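Long-range contacts in indole-3-pyruvate decarboxylase (Azospirillum brasilense, PDB 2NXW), which catalyses the decarboxylation of indole-3-pyruvate to indole-3-acetaldehyde, a step in auxin biosynthesis, using thiamine diphosphate and a metal ion: residues D370-A375 / R514-L519; G510-T515 / E537-R542; L404-D409 / V544-L549; A362-L367 / A382-V387; L394-D399 / A413-P418. All blocks are in the same frame, centred on the assembly; numbering follows the deposited sequence.

Contact 1: D370-A375 / R514-L519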
# COMPACT_ATOMS: atom_id res chain seq x y z
N ASP A 370 21.97 53.64 -6.97
CA ASP A 370 22.74 54.35 -5.95
C ASP A 370 23.51 53.44 -5.00
O ASP A 370 23.71 52.26 -5.28
CB ASP A 370 21.79 55.24 -5.14
CG ASP A 370 20.66 54.45 -4.52
OD1 ASP A 370 20.87 53.25 -4.25
OD2 ASP A 370 19.57 55.03 -4.30
N GLY A 371 23.92 53.99 -3.87
CA GLY A 371 24.69 53.22 -2.91
C GLY A 371 23.93 52.34 -1.93
O GLY A 371 24.54 51.76 -1.03
N GLU A 372 22.62 52.23 -2.09
CA GLU A 372 21.82 51.40 -1.19
C GLU A 372 21.98 49.92 -1.49
O GLU A 372 22.34 49.54 -2.62
CB GLU A 372 20.34 51.76 -1.30
CG GLU A 372 19.96 53.15 -0.82
CD GLU A 372 20.29 53.37 0.65
OE1 GLU A 372 20.15 52.42 1.46
OE2 GLU A 372 20.67 54.50 0.99
N PRO A 373 21.72 49.05 -0.50
CA PRO A 373 21.84 47.61 -0.73
C PRO A 373 20.77 47.16 -1.73
O PRO A 373 19.82 47.88 -2.04
CB PRO A 373 21.65 47.01 0.66
CG PRO A 373 20.86 48.06 1.40
CD PRO A 373 21.50 49.34 0.92
N ILE A 374 20.94 45.94 -2.24
CA ILE A 374 20.03 45.39 -3.22
C ILE A 374 18.89 44.59 -2.60
O ILE A 374 19.10 43.79 -1.68
CB ILE A 374 20.81 44.46 -4.17
CG1 ILE A 374 21.89 45.27 -4.89
CG2 ILE A 374 19.87 43.79 -5.18
CD1 ILE A 374 23.00 44.38 -5.44
N ALA A 375 17.68 44.80 -3.12
CA ALA A 375 16.51 44.04 -2.70
C ALA A 375 16.04 43.30 -3.95
O ALA A 375 16.35 43.71 -5.07
CB ALA A 375 15.42 44.98 -2.19
N ARG A 514 27.02 44.63 -4.44
CA ARG A 514 26.35 44.94 -3.17
C ARG A 514 25.41 46.14 -3.22
O ARG A 514 24.49 46.24 -2.40
CB ARG A 514 27.39 45.17 -2.08
CG ARG A 514 28.13 43.91 -1.66
CD ARG A 514 29.03 44.17 -0.45
NE ARG A 514 29.64 42.93 0.02
CZ ARG A 514 29.01 42.02 0.75
NH1 ARG A 514 27.75 42.21 1.11
NH2 ARG A 514 29.65 40.92 1.12
N THR A 515 25.65 47.07 -4.14
CA THR A 515 24.79 48.25 -4.24
C THR A 515 23.96 48.25 -5.51
O THR A 515 24.26 47.53 -6.48
CB THR A 515 25.60 49.55 -4.21
OG1 THR A 515 26.40 49.64 -5.41
CG2 THR A 515 26.52 49.59 -3.01
N ARG A 516 22.91 49.06 -5.51
CA ARG A 516 22.06 49.15 -6.67
C ARG A 516 22.82 49.67 -7.88
O ARG A 516 22.56 49.24 -9.00
CB ARG A 516 20.84 50.01 -6.34
CG ARG A 516 19.97 49.35 -5.28
CD ARG A 516 18.58 49.95 -5.16
NE ARG A 516 18.58 51.29 -4.57
CZ ARG A 516 17.51 51.84 -4.01
NH1 ARG A 516 16.37 51.17 -3.95
NH2 ARG A 516 17.58 53.08 -3.52
N ALA A 517 23.76 50.59 -7.66
CA ALA A 517 24.55 51.12 -8.77
C ALA A 517 25.42 50.00 -9.35
O ALA A 517 25.54 49.88 -10.57
CB ALA A 517 25.41 52.28 -8.29
N GLU A 518 26.01 49.18 -8.49
CA GLU A 518 26.84 48.08 -8.96
C GLU A 518 26.00 47.07 -9.73
O GLU A 518 26.44 46.52 -10.74
CB GLU A 518 27.55 47.40 -7.79
CG GLU A 518 28.60 48.29 -7.14
CD GLU A 518 29.13 47.73 -5.84
OE1 GLU A 518 28.52 46.79 -5.27
OE2 GLU A 518 30.16 48.24 -5.36
N LEU A 519 24.78 46.82 -9.26
CA LEU A 519 23.90 45.90 -9.95
C LEU A 519 23.58 46.40 -11.36
O LEU A 519 23.63 45.62 -12.32
CB LEU A 519 22.59 45.74 -9.16
CG LEU A 519 21.41 45.05 -9.86
CD1 LEU A 519 21.72 43.58 -10.09
CD2 LEU A 519 20.17 45.21 -8.99
O HOH W 1 23.09 44.49 -1.01

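Contact 2: G510-T515 / E537-R542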
# COMPACT_ATOMS: atom_id res chain seq x y z
N GLY A 510 32.43 36.26 -13.39
CA GLY A 510 31.59 36.51 -12.24
C GLY A 510 31.90 37.83 -11.59
O GLY A 510 33.03 38.31 -11.62
N VAL A 511 30.87 38.44 -11.02
CA VAL A 511 31.03 39.68 -10.30
C VAL A 511 30.07 39.71 -9.12
O VAL A 511 28.90 39.35 -9.24
CB VAL A 511 30.80 40.92 -11.21
CG1 VAL A 511 29.41 40.94 -11.77
CG2 VAL A 511 31.08 42.21 -10.43
N ARG A 512 30.59 40.10 -7.95
CA ARG A 512 29.75 40.22 -6.76
C ARG A 512 29.36 41.69 -6.64
O ARG A 512 30.22 42.57 -6.69
CB ARG A 512 30.53 39.79 -5.51
CG ARG A 512 29.82 40.13 -4.20
CD ARG A 512 30.54 39.57 -2.98
NE ARG A 512 30.29 38.14 -2.81
CZ ARG A 512 30.42 37.49 -1.66
NH1 ARG A 512 30.84 38.13 -0.57
NH2 ARG A 512 30.06 36.22 -1.58
N VAL A 513 28.07 41.94 -6.51
CA VAL A 513 27.58 43.31 -6.40
C VAL A 513 26.81 43.48 -5.09
O VAL A 513 26.07 42.58 -4.67
CB VAL A 513 26.68 43.71 -7.62
CG1 VAL A 513 27.52 43.70 -8.90
CG2 VAL A 513 25.50 42.75 -7.76
N ARG A 514 27.02 44.63 -4.44
CA ARG A 514 26.35 44.94 -3.17
C ARG A 514 25.41 46.14 -3.22
O ARG A 514 24.49 46.24 -2.40
CB ARG A 514 27.39 45.17 -2.08
CG ARG A 514 28.13 43.91 -1.66
CD ARG A 514 29.03 44.17 -0.45
NE ARG A 514 29.64 42.93 0.02
CZ ARG A 514 29.01 42.02 0.75
NH1 ARG A 514 27.75 42.21 1.11
NH2 ARG A 514 29.65 40.92 1.12
N THR A 515 25.65 47.07 -4.14
CA THR A 515 24.79 48.25 -4.24
C THR A 515 23.96 48.25 -5.51
O THR A 515 24.26 47.53 -6.48
CB THR A 515 25.60 49.55 -4.21
OG1 THR A 515 26.40 49.64 -5.41
CG2 THR A 515 26.52 49.59 -3.01
N GLU A 537 26.51 37.93 -8.91
CA GLU A 537 26.20 37.50 -7.55
C GLU A 537 25.71 38.72 -6.79
O GLU A 537 26.51 39.57 -6.37
CB GLU A 537 27.46 36.92 -6.89
CG GLU A 537 27.21 36.45 -5.47
CD GLU A 537 28.47 36.05 -4.75
OE1 GLU A 537 29.58 36.47 -5.16
OE2 GLU A 537 28.36 35.30 -3.75
N ALA A 538 24.39 38.81 -6.63
CA ALA A 538 23.77 39.95 -5.96
C ALA A 538 23.59 39.68 -4.49
O ALA A 538 22.82 38.81 -4.11
CB ALA A 538 22.42 40.26 -6.60
N MET A 539 24.31 40.43 -3.65
CA MET A 539 24.20 40.26 -2.21
C MET A 539 22.90 40.94 -1.75
O MET A 539 22.63 42.09 -2.08
CB MET A 539 25.41 40.89 -1.51
CG MET A 539 26.76 40.41 -2.06
SD MET A 539 26.89 38.59 -2.18
CE MET A 539 26.97 38.16 -0.43
N ILE A 540 22.10 40.20 -0.99
CA ILE A 540 20.81 40.70 -0.51
C ILE A 540 20.71 40.41 0.98
O ILE A 540 21.05 39.33 1.42
CB ILE A 540 19.66 39.96 -1.22
CG1 ILE A 540 19.76 40.17 -2.73
CG2 ILE A 540 18.29 40.44 -0.70
CD1 ILE A 540 18.76 39.32 -3.54
N PRO A 541 20.24 41.39 1.78
CA PRO A 541 20.13 41.11 3.21
C PRO A 541 19.01 40.10 3.52
O PRO A 541 18.05 39.96 2.77
CB PRO A 541 19.80 42.47 3.82
CG PRO A 541 20.26 43.47 2.80
CD PRO A 541 19.94 42.80 1.48
N ARG A 542 19.16 39.39 4.64
CA ARG A 542 18.11 38.48 5.07
C ARG A 542 16.91 39.34 5.48
O ARG A 542 17.08 40.49 5.91
CB ARG A 542 18.58 37.67 6.27
CG ARG A 542 19.69 36.70 5.93
CD ARG A 542 20.23 36.06 7.18
NE ARG A 542 21.36 35.19 6.89
CZ ARG A 542 22.28 34.84 7.79
NH1 ARG A 542 22.19 35.28 9.04
NH2 ARG A 542 23.30 34.08 7.43
O HOH W 1 23.09 44.49 -1.01

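Contact 3: L404-D409 / V544-L549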
# COMPACT_ATOMS: atom_id res chain seq x y z
N LEU A 404 12.11 32.93 -7.94
CA LEU A 404 10.91 32.65 -8.72
C LEU A 404 9.85 33.73 -8.46
O LEU A 404 9.20 34.22 -9.37
CB LEU A 404 10.33 31.28 -8.37
CG LEU A 404 8.98 30.96 -9.01
CD1 LEU A 404 9.02 31.16 -10.52
CD2 LEU A 404 8.62 29.53 -8.67
N PHE A 405 9.66 34.07 -7.19
CA PHE A 405 8.68 35.09 -6.84
C PHE A 405 9.06 36.45 -7.44
O PHE A 405 8.19 37.23 -7.81
CB PHE A 405 8.56 35.16 -5.31
CG PHE A 405 7.83 33.99 -4.71
CD1 PHE A 405 6.50 34.10 -4.33
CD2 PHE A 405 8.46 32.76 -4.57
CE1 PHE A 405 5.80 33.00 -3.81
CE2 PHE A 405 7.77 31.65 -4.06
CZ PHE A 405 6.43 31.78 -3.68
N THR A 406 10.36 36.70 -7.57
CA THR A 406 10.85 37.94 -8.16
C THR A 406 10.65 37.90 -9.68
O THR A 406 10.27 38.90 -10.29
CB THR A 406 12.33 38.13 -7.88
OG1 THR A 406 12.55 38.09 -6.46
CG2 THR A 406 12.80 39.48 -8.40
N ALA A 407 10.89 36.73 -10.28
CA ALA A 407 10.73 36.57 -11.73
C ALA A 407 9.30 36.83 -12.18
O ALA A 407 9.08 37.21 -13.33
CB ALA A 407 11.19 35.18 -12.15
N MET A 408 8.33 36.61 -11.29
CA MET A 408 6.94 36.87 -11.66
C MET A 408 6.76 38.33 -12.05
O MET A 408 5.82 38.67 -12.78
CB MET A 408 6.00 36.54 -10.49
CG MET A 408 5.92 35.06 -10.12
SD MET A 408 5.25 34.05 -11.46
CE MET A 408 3.56 34.59 -11.49
N ASP A 409 7.65 39.20 -11.56
CA ASP A 409 7.58 40.62 -11.87
C ASP A 409 8.61 41.09 -12.89
O ASP A 409 8.90 42.29 -13.00
CB ASP A 409 7.68 41.46 -10.59
CG ASP A 409 6.41 41.40 -9.76
OD1 ASP A 409 5.33 41.24 -10.36
OD2 ASP A 409 6.49 41.52 -8.52
N VAL A 544 14.68 40.53 3.47
CA VAL A 544 14.25 41.38 2.36
C VAL A 544 13.71 40.47 1.28
O VAL A 544 14.43 39.65 0.72
CB VAL A 544 15.45 42.21 1.85
CG1 VAL A 544 14.99 43.17 0.75
CG2 VAL A 544 16.05 43.00 3.02
N LEU A 545 12.42 40.62 1.00
CA LEU A 545 11.71 39.77 0.05
C LEU A 545 11.10 40.49 -1.13
O LEU A 545 10.87 41.70 -1.09
CB LEU A 545 10.55 39.07 0.79
CG LEU A 545 10.87 38.52 2.18
CD1 LEU A 545 9.60 37.97 2.81
CD2 LEU A 545 11.93 37.44 2.07
N SER A 546 10.83 39.73 -2.19
CA SER A 546 10.17 40.29 -3.36
C SER A 546 8.74 40.65 -2.92
O SER A 546 8.25 40.12 -1.92
CB SER A 546 10.08 39.25 -4.48
OG SER A 546 9.23 38.17 -4.11
N ASP A 547 8.07 41.52 -3.66
CA ASP A 547 6.69 41.87 -3.28
C ASP A 547 5.76 40.65 -3.35
O ASP A 547 4.86 40.48 -2.52
CB ASP A 547 6.15 42.97 -4.18
CG ASP A 547 6.84 44.31 -3.98
OD1 ASP A 547 7.62 44.47 -3.02
OD2 ASP A 547 6.59 45.22 -4.79
N THR A 548 5.97 39.79 -4.34
CA THR A 548 5.12 38.62 -4.48
C THR A 548 5.32 37.64 -3.32
O THR A 548 4.35 37.06 -2.82
CB THR A 548 5.35 37.94 -5.84
OG1 THR A 548 5.15 38.91 -6.88
CG2 THR A 548 4.40 36.78 -6.05
N LEU A 549 6.56 37.44 -2.89
CA LEU A 549 6.78 36.52 -1.77
C LEU A 549 6.20 37.16 -0.51
O LEU A 549 5.62 36.46 0.31
CB LEU A 549 8.27 36.20 -1.59
CG LEU A 549 8.58 35.28 -0.39
CD1 LEU A 549 7.79 33.98 -0.50
CD2 LEU A 549 10.08 34.99 -0.35
O HOH W 2 7.73 39.89 -6.86
O HOH W 3 3.65 39.32 -9.22

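Contact 4: A362-L367 / A382-V387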
# COMPACT_ATOMS: atom_id res chain seq x y z
N ALA A 362 1.32 45.66 -14.00
CA ALA A 362 2.30 46.73 -14.04
C ALA A 362 3.65 46.23 -13.55
O ALA A 362 3.81 45.88 -12.38
CB ALA A 362 1.83 47.90 -13.18
N TYR A 363 4.62 46.19 -14.46
CA TYR A 363 5.96 45.74 -14.13
C TYR A 363 6.76 46.85 -13.47
O TYR A 363 6.72 48.00 -13.91
CB TYR A 363 6.69 45.28 -15.40
CG TYR A 363 6.17 43.98 -15.94
CD1 TYR A 363 6.57 42.76 -15.38
CD2 TYR A 363 5.26 43.95 -16.99
CE1 TYR A 363 6.08 41.55 -15.85
CE2 TYR A 363 4.76 42.74 -17.47
CZ TYR A 363 5.18 41.55 -16.90
OH TYR A 363 4.69 40.35 -17.36
N PRO A 364 7.50 46.52 -12.41
CA PRO A 364 8.31 47.51 -11.71
C PRO A 364 9.47 48.03 -12.56
O PRO A 364 10.20 47.25 -13.19
CB PRO A 364 8.80 46.76 -10.48
CG PRO A 364 8.88 45.34 -10.97
CD PRO A 364 7.62 45.19 -11.78
N THR A 365 9.63 49.34 -12.60
CA THR A 365 10.69 49.97 -13.36
C THR A 365 11.31 51.08 -12.53
O THR A 365 10.89 51.34 -11.40
CB THR A 365 10.15 50.58 -14.66
OG1 THR A 365 9.11 51.52 -14.35
CG2 THR A 365 9.59 49.49 -15.57
N GLY A 366 12.34 51.73 -13.08
CA GLY A 366 12.97 52.83 -12.38
C GLY A 366 13.94 52.46 -11.28
O GLY A 366 13.82 52.94 -10.15
N LEU A 367 14.92 51.62 -11.60
CA LEU A 367 15.91 51.24 -10.61
C LEU A 367 16.67 52.48 -10.15
O LEU A 367 17.12 53.28 -10.98
CB LEU A 367 16.92 50.25 -11.21
CG LEU A 367 18.18 50.01 -10.38
CD1 LEU A 367 17.86 49.16 -9.16
CD2 LEU A 367 19.23 49.31 -11.24
N ALA A 382 15.92 46.35 -12.53
CA ALA A 382 17.10 46.43 -13.40
C ALA A 382 16.84 45.73 -14.72
O ALA A 382 17.14 46.26 -15.80
CB ALA A 382 18.31 45.82 -12.71
N VAL A 383 16.27 44.53 -14.64
CA VAL A 383 15.96 43.74 -15.82
C VAL A 383 14.92 44.45 -16.67
O VAL A 383 15.09 44.58 -17.88
CB VAL A 383 15.46 42.32 -15.40
CG1 VAL A 383 14.73 41.62 -16.55
CG2 VAL A 383 16.64 41.49 -14.90
N ASN A 384 13.85 44.92 -16.03
CA ASN A 384 12.78 45.58 -16.76
C ASN A 384 13.21 46.89 -17.41
O ASN A 384 12.75 47.20 -18.51
CB ASN A 384 11.57 45.81 -15.85
CG ASN A 384 10.94 44.50 -15.38
OD1 ASN A 384 11.16 43.45 -15.99
ND2 ASN A 384 10.14 44.57 -14.32
N ASP A 385 14.07 47.65 -16.74
CA ASP A 385 14.53 48.91 -17.32
C ASP A 385 15.28 48.64 -18.62
O ASP A 385 15.13 49.38 -19.60
CB ASP A 385 15.45 49.67 -16.36
CG ASP A 385 14.70 50.38 -15.24
OD1 ASP A 385 13.46 50.53 -15.35
OD2 ASP A 385 15.36 50.78 -14.25
N ARG A 386 16.07 47.57 -18.66
CA ARG A 386 16.80 47.28 -19.89
C ARG A 386 15.84 46.98 -21.02
O ARG A 386 16.03 47.44 -22.15
CB ARG A 386 17.74 46.09 -19.69
CG ARG A 386 19.08 46.45 -19.08
CD ARG A 386 20.08 45.31 -19.25
NE ARG A 386 20.26 44.94 -20.66
CZ ARG A 386 21.14 45.50 -21.48
NH1 ARG A 386 21.94 46.47 -21.06
NH2 ARG A 386 21.21 45.10 -22.75
N VAL A 387 14.80 46.21 -20.73
CA VAL A 387 13.81 45.87 -21.73
C VAL A 387 13.08 47.12 -22.22
O VAL A 387 12.91 47.30 -23.43
CB VAL A 387 12.78 44.86 -21.17
CG1 VAL A 387 11.65 44.66 -22.17
CG2 VAL A 387 13.48 43.52 -20.93

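Contact 5: L394-D399 / A413-P418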
# COMPACT_ATOMS: atom_id res chain seq x y z
N LEU A 394 14.56 38.26 -22.68
CA LEU A 394 15.09 36.90 -22.75
C LEU A 394 14.12 35.97 -22.04
O LEU A 394 13.34 36.41 -21.19
CB LEU A 394 16.44 36.79 -22.03
CG LEU A 394 17.63 37.64 -22.49
CD1 LEU A 394 18.90 37.16 -21.81
CD2 LEU A 394 17.77 37.54 -24.02
N LEU A 395 14.16 34.70 -22.41
CA LEU A 395 13.34 33.72 -21.70
C LEU A 395 14.07 33.55 -20.36
O LEU A 395 15.30 33.55 -20.31
CB LEU A 395 13.29 32.38 -22.45
CG LEU A 395 12.57 31.26 -21.68
CD1 LEU A 395 11.73 30.43 -22.67
CD2 LEU A 395 13.58 30.38 -20.94
N ILE A 396 13.31 33.40 -19.28
CA ILE A 396 13.90 33.25 -17.96
C ILE A 396 13.70 31.85 -17.41
O ILE A 396 12.61 31.29 -17.50
CB ILE A 396 13.25 34.24 -16.96
CG1 ILE A 396 13.54 35.67 -17.41
CG2 ILE A 396 13.77 34.01 -15.54
CD1 ILE A 396 12.81 36.75 -16.59
N ALA A 397 14.78 31.28 -16.88
CA ALA A 397 14.72 29.98 -16.22
C ALA A 397 14.92 30.33 -14.75
O ALA A 397 15.88 31.02 -14.39
CB ALA A 397 15.83 29.07 -16.71
N ALA A 398 14.01 29.89 -13.90
CA ALA A 398 14.13 30.20 -12.49
C ALA A 398 14.12 28.95 -11.64
O ALA A 398 13.48 27.95 -11.97
CB ALA A 398 12.98 31.11 -12.06
N ASP A 399 14.86 29.00 -10.54
CA ASP A 399 14.88 27.89 -9.59
C ASP A 399 13.74 28.18 -8.60
O ASP A 399 12.98 29.14 -8.79
CB ASP A 399 16.22 27.85 -8.84
CG ASP A 399 16.62 26.43 -8.46
OD1 ASP A 399 15.91 25.82 -7.64
OD2 ASP A 399 17.64 25.93 -8.99
N ALA A 413 10.41 36.53 -22.15
CA ALA A 413 10.04 35.92 -23.43
C ALA A 413 9.78 34.47 -23.05
O ALA A 413 10.21 33.53 -23.74
CB ALA A 413 11.20 36.03 -24.43
N GLY A 414 9.08 34.30 -21.94
CA GLY A 414 8.78 32.98 -21.42
C GLY A 414 9.44 32.83 -20.05
O GLY A 414 10.49 33.42 -19.80
N LEU A 415 8.82 32.04 -19.18
CA LEU A 415 9.34 31.77 -17.84
C LEU A 415 9.23 30.27 -17.61
O LEU A 415 8.15 29.69 -17.72
CB LEU A 415 8.53 32.51 -16.77
CG LEU A 415 8.89 32.20 -15.31
CD1 LEU A 415 10.36 32.54 -15.05
CD2 LEU A 415 7.97 32.99 -14.38
N MET A 416 10.36 29.65 -17.30
CA MET A 416 10.42 28.21 -17.07
C MET A 416 10.85 28.01 -15.63
O MET A 416 11.93 28.45 -15.25
CB MET A 416 11.45 27.64 -18.04
CG MET A 416 11.51 26.17 -18.15
SD MET A 416 12.90 25.85 -19.25
CE MET A 416 12.21 26.30 -20.82
N ALA A 417 10.03 27.35 -14.82
CA ALA A 417 10.39 27.18 -13.41
C ALA A 417 9.56 26.08 -12.79
O ALA A 417 8.52 25.70 -13.33
CB ALA A 417 10.15 28.49 -12.65
N PRO A 418 10.00 25.55 -11.64
CA PRO A 418 9.24 24.48 -10.97
C PRO A 418 8.12 25.11 -10.13
O PRO A 418 8.05 24.93 -8.91
CB PRO A 418 10.31 23.78 -10.13
CG PRO A 418 11.21 24.91 -9.74
CD PRO A 418 11.32 25.75 -11.00

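Contact 1: D370-A375 / R514-L519
The guanidinium of Arg-516 lies with one face against CB of Glu-372 and turns an edge to the carboxylate of Asp-370. Two nitrogens form this salt bridge: NE reaches OD1 of Asp-370 at 3.0 Å, and NH2 meets the syn lone pair of OD2 of Asp-370 at 2.9 Å. The two planes stand 37° apart, which makes the grip twisted. With chi1 at 56°, CG of Asp-370 sits between its own N and carbonyl carbon, bringing OD1 within reach of Glu-372 N. That bond closes an Asx turn, and it meets OD1 from the face opposite Arg-516 NE. The loop ahead of helix 376-388 is thereby fitted to the start of helix 516-528, where Thr-515 and Glu-518 form a capping box. Amides of the first turn are used across the contact, Ala-517 N bonding to Asp-370 O at 2.9 Å and Arg-516 N to Glu-372 O at 3.0 Å. Were Arg-516 replaced by an alanine, the Asp-370 carboxylate would probably lose its cationic partner, keeping the Glu-372 N bond but turning more freely. CD1 of Ile-374 packs on CB of Leu-519 at 4.0 Å, and a water bridges Ile-374 N to Arg-514 O.

Contact 2: G510-T515 / E537-R542
Arg-512 and Glu-537 meet side by side on neighbouring parallel strands, their charged ends joined by two bonds. NE of Arg-512 points almost straight at OE1 of Glu-537 (3.0 Å), and NH2 of Arg-512 reaches OE2 of Glu-537 at 2.9 Å. Both nitrogens come from above the carboxylate plane, which is turned 65° from the guanidinium, so the pair is not coplanar. The bend at chi3 of Arg-512 (-78°) swings NE round to the acid. Met-539 closes over the same guanidinium: its CE lies over the centre of one face, 3.7 Å from CZ of Arg-512, and its SD is near NE. The methionine chain, bent at chi2 and chi3, also touches the second arginine, with CG of Met-539 over one face of the Arg-514 guanidinium, toward its rim.

Beneath these side chains runs the backbone ladder of strands 509-513 and 534-539, the two strands of a beta-alpha-beta unit at the edge of the parallel sheet. Glu-537 N bonds to Val-511 O at 2.8 Å, Val-513 N to Glu-537 O at 2.8 Å, and Met-539 N to Val-513 O at 3.0 Å. A water ties Arg-514 O to Met-539 O past the end of the ladder.

In the next shell, Asn-475 ND2 and the amides of Phe-499 and Ala-500 also donate to the Glu-537 carboxylate, while Asp-496 takes NH2 of Arg-512. With so many donors round it, the buried Glu-537 is probably kept ionised.

Contact 3: L404-D409 / V544-L549
Phe-405 and Leu-549 make the apolar part of this contact. CD1 of Leu-549 sits over the centre of the phenyl ring, 3.9 Å from the centroid and 7° off the ring normal, a CH-pi contact. The Leu-549 chi1 of 178° carries the branched end out over that face. Nearer the backbone, CB of Leu-549 touches CG of Phe-405 at 3.8 Å. CG2 of Thr-548 approaches the ring obliquely. Phe-305 and Phe-552 add edge-to-face contacts to the same ring.

Helix capping supplies the second kind of interaction. Ser-546 is the N-cap of helix 547-558, its OG accepting from Leu-549 N at 3.0 Å. The same OG is hydrogen-bonded to OD1 of Asp-402 and lies against CB of Phe-405 at 3.3 Å, so the cap of one helix is pressed against helix 402-407. That helix belongs to the thiamine diphosphate-binding region, and the Leu-549 side chain is about 6 Å from the bound cofactor.

Water carries the remaining polar links. One molecule donates to Phe-405 O and to OD2 of Asp-409 (2.6 Å) while accepting from Thr-548 N at 3.1 Å, a bridge between the two helices. A second water donates to OD1 of Asp-409 and also lies 2.8 Å from OG1 of Thr-548, making a further solvent link between these buried side chains.

Contact 4: A362-L367 / A382-V387
The loop leading into helix 376-388 doubles back along that helix, and Asp-385 and Asn-384 grip the loop's backbone at Pro-364, Gly-366 and Leu-367. The carboxylate of Asp-385 works as a two-pronged acceptor: OD1 takes Gly-366 N at 2.8 Å, and OD2 takes Leu-367 N at 2.8 Å. Each oxygen uses its syn lone pair, and the N-H...O angles of 164° and 168° show both bonds to be nearly straight, so two successive amides hold the group against rotation. Asp-385 chi1 of -77°, with CG anti to the carbonyl carbon, turns the carboxylate toward these amides. Gly-366 has a positive phi, which a residue without a side chain accepts readily.

On the neighbouring helix position, ND2 of Asn-384 donates to a lone pair of Pro-364 O at 2.9 Å, with the oxygen close to the amide plane. Beyond the loop, OD1 accepts from Ile-411 N, and ND2 gives a second bond to Asp-409 O. Asn-384 thus ties the loop and the segment following helix 402-407 to one side of helix 376-388. Arg-381, one turn earlier on the helix, adds a bond to Thr-365 O.

Apolar contacts fill in around these bonds. CD2 of Leu-367 rests on CB of Ala-382 at 3.9 Å, beside helix 516-528, where Leu-367 also meets Lys-520 and Ala-382 meets Leu-523. At the other end of the loop, CB of Tyr-363 lies 3.7 Å from ND2 of Asn-384, the two side chains crossing at about a right angle, while CD of Pro-364 touches the same nitrogen at 3.6 Å.

Contact 5: L394-D399 / A413-P418
Leu-395 lies over the backbone of Gly-414 where two parallel strands of a beta-alpha-beta unit run side by side, 395-398 next to 415-416 at the edge of the sheet, with helix 402-407 as the crossover. The leucine is the bump and the glycine the hollow: chi1 of 174° carries CG of Leu-395 to 3.5 Å from Gly-414 O, and CD1 lies alongside the Ala-413 carbonyl. A CB on Gly-414 would run into that CD1, and the Gly-414 backbone (phi 117°) would also push it against the carbonyl O of Ala-413. Cutting Leu-395 back to an alanine would probably open a gap over the glycine and cost CE of Met-416 one apolar neighbour, CD2 of Leu-395. Met-416 continues this face toward Ala-77 and Arg-80 of helix 68-82.

On the opposite face, CD1 of Leu-415 rests against CG2 of Ile-396 (3.7 Å) and, more loosely, CB of Ala-398. Next to it, CB of Ala-398 and CB of Ala-417 meet at 3.9 Å; Leu-404 of the crossover helix packs on Ala-417.

The ladder opens with a skewed bond, Ala-413 N standing 61° above the Leu-394 carbonyl plane. Then come Ile-396 N to Gly-414 O at 2.9 Å, Met-416 N to Ile-396 O at 2.8 Å, and Ala-398 N to Met-416 O at 2.9 Å. Past the strand end, Asp-399 turns away to accept from Gly-425 N and Gly-427 N. Pro-418 breaks the ladder: its CD sits 3.2 Å from the buried Ala-398 O, which has no hydrogen-bond partner in the model.

Along the chain the first segments come in the order of contacts 4, 1, 5 and 3, and contact 2 lies wholly late in the chain. Contacts 2 and 5 hold opposite margins of one six-stranded parallel sheet, their centres about 21 Å apart. Contacts 1 and 2, with centres about 8 Å apart, share Arg-514 and Thr-515 and follow one another through helix 516-528. Contact 4 packs a loop on helix 376-388, which the loop of contact 1 precedes. The centre of contact 3 lies about 14 Å from those of contacts 4 and 5, and Asp-409 and Asn-384 join it to contact 4. Contacts 2 and 5 thus pair strands of the cofactor-binding sheet, while 1, 3 and 4 join helices and loops around it.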